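Local coordinates for nitrogenase molybdenum-iron protein beta chain (Clostridium pasteurianum, PDB 4WES) that forms part of the nitrogenase complex, carrying with the alpha chain the [8Fe-7S] cluster used in the ATP-driven reduction of dinitrogen to ammonium, at residues K85-V88 and K89-S93. Sequence-based numbering, arbitrary orientation.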
loop_
_atom_site.group_PDB
_atom_site.type_symbol
_atom_site.label_atom_id
_atom_site.label_comp_id
_atom_site.label_asym_id
_atom_site.label_seq_id
_atom_site.Cartn_x
_atom_site.Cartn_y
_atom_site.Cartn_z
ATOM N N LYS B 85 1.023 33.620 -34.483
ATOM C CA LYS B 85 2.167 33.972 -35.330
ATOM C C LYS B 85 3.310 34.555 -34.504
ATOM O O LYS B 85 4.475 34.213 -34.666
ATOM C CB LYS B 85 1.716 34.930 -36.425
ATOM C CG LYS B 85 0.812 34.263 -37.430
ATOM C CD LYS B 85 0.259 35.319 -38.376
ATOM C CE LYS B 85 -0.879 34.780 -39.183
ATOM N NZ LYS B 85 -1.350 35.860 -40.092
ATOM N N THR B 86 2.971 35.417 -33.558
ATOM C CA THR B 86 3.959 35.947 -32.624
ATOM C C THR B 86 4.512 34.848 -31.743
ATOM O O THR B 86 5.723 34.773 -31.515
ATOM C CB THR B 86 3.337 37.031 -31.733
ATOM O OG1 THR B 86 2.948 38.124 -32.587
ATOM C CG2 THR B 86 4.267 37.501 -30.652
ATOM N N ALA B 87 3.640 33.975 -31.257
ATOM C CA ALA B 87 4.109 32.892 -30.401
ATOM C C ALA B 87 5.156 32.020 -31.062
ATOM O O ALA B 87 6.187 31.734 -30.473
ATOM C CB ALA B 87 2.949 32.014 -29.954
ATOM N N VAL B 88 4.925 31.635 -32.312
ATOM C CA VAL B 88 5.822 30.717 -32.997
ATOM C C VAL B 88 7.218 31.350 -33.151
ATOM O O VAL B 88 8.254 30.647 -33.022
ATOM C CB VAL B 88 5.197 30.261 -34.318
ATOM C CG1 VAL B 88 6.172 29.653 -35.289
ATOM C CG2 VAL B 88 4.077 29.290 -34.043
ATOM N N LYS B 89 7.269 32.664 -33.395
ATOM C CA LYS B 89 8.565 33.340 -33.508
ATOM C C LYS B 89 9.330 33.303 -32.187
ATOM O O LYS B 89 10.554 33.112 -32.173
ATOM C CB LYS B 89 8.402 34.781 -33.995
ATOM C CG LYS B 89 7.700 34.883 -35.336
ATOM C CD LYS B 89 7.612 36.329 -35.802
ATOM C CE LYS B 89 6.448 36.545 -36.752
ATOM N NZ LYS B 89 6.525 37.867 -37.422
ATOM N N ASN B 90 8.629 33.485 -31.075
ATOM C CA ASN B 90 9.279 33.399 -29.760
ATOM C C ASN B 90 9.631 31.975 -29.374
ATOM O O ASN B 90 10.704 31.749 -28.762
ATOM C CB ASN B 90 8.418 34.058 -28.698
ATOM C CG ASN B 90 8.435 35.560 -28.836
ATOM O OD1 ASN B 90 9.499 36.180 -28.737
ATOM N ND2 ASN B 90 7.262 36.175 -29.056
ATOM N N ILE B 91 8.790 31.016 -29.740
ATOM C CA ILE B 91 9.046 29.637 -29.378
ATOM C C ILE B 91 10.305 29.130 -30.067
ATOM O O ILE B 91 11.197 28.547 -29.437
ATOM C CB ILE B 91 7.855 28.764 -29.733
ATOM C CG1 ILE B 91 6.683 29.091 -28.820
ATOM C CG2 ILE B 91 8.227 27.310 -29.610
ATOM C CD1 ILE B 91 5.330 28.663 -29.354
ATOM N N PHE B 92 10.393 29.296 -31.382
ATOM C CA PHE B 92 11.565 28.734 -32.059
ATOM C C PHE B 92 12.848 29.449 -31.638
ATOM O O PHE B 92 13.873 28.802 -31.440
ATOM C CB PHE B 92 11.413 28.744 -33.581
ATOM C CG PHE B 92 10.480 27.681 -34.095
ATOM C CD1 PHE B 92 10.745 26.358 -33.842
ATOM C CD2 PHE B 92 9.365 27.975 -34.850
ATOM C CE1 PHE B 92 9.928 25.357 -34.312
ATOM C CE2 PHE B 92 8.542 26.977 -35.328
ATOM C CZ PHE B 92 8.814 25.663 -35.061
ATOM N N SER B 93 12.791 30.774 -31.444
ATOM C CA SER B 93 13.999 31.534 -31.060
ATOM C C SER B 93 14.467 31.219 -29.652
ATOM O O SER B 93 15.666 31.011 -29.433
ATOM C CB SER B 93 13.755 33.043 -31.218
ATOM O OG SER B 93 12.721 33.540 -30.334
#
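Val88 and Phe92, one helical turn apart, run side by side in the same direction, and the CG1 methyl of Val88 meets the CD2-CE2 side of the Phe92 ring, 3.6 Å from both atoms. That methyl stands anti to the backbone N of Val88 (chi1 163°), which carries it forward along the helix to the phenyl group. One turn of the same helix also pairs Ala87 with Ile91, more loosely: Ala87 CB lies 4.2 Å from Ile91 CD1, while Ile91 CG1 comes within 3.2 Å of Ala87 O. Beside them, the CG2 methyl of Thr86 meets the amide nitrogen ND2 of Asn90 at 3.6 Å, the two side chains pointing the same way.

Beneath these side chains run the i to i+4 backbone bonds. Ile91 N reaches Ala87 O at 2.8 Å, and Phe92 N reaches Val88 O at 3.0 Å with a nearly straight N-H...O angle of 175°. Asn90 N bonds to Thr86 O at 3.2 Å, whereas the bond from Lys89 N to Lys85 O is weak.

The buried Asn90 amide is held at both ends by the alpha chain: OD1 bonds to Thr17 OG1 of the alpha chain and ND2 to Pro45 O of the same alpha chain, which fixes the amide's orientation. Thr86 OG1 instead turns back to Ser82 O within its own helix. Val88, Ile91 and Phe92 all pack on Ile100 of strand 99-104, and Ile91 also touches Leu39 of strand 38-43. Helix 81-95, which leads into strand 99-104, has one side layered on a parallel beta-sheet, as in Rossmann-like alpha/beta domains, and another against the alpha subunit, to which Asn90 ties it.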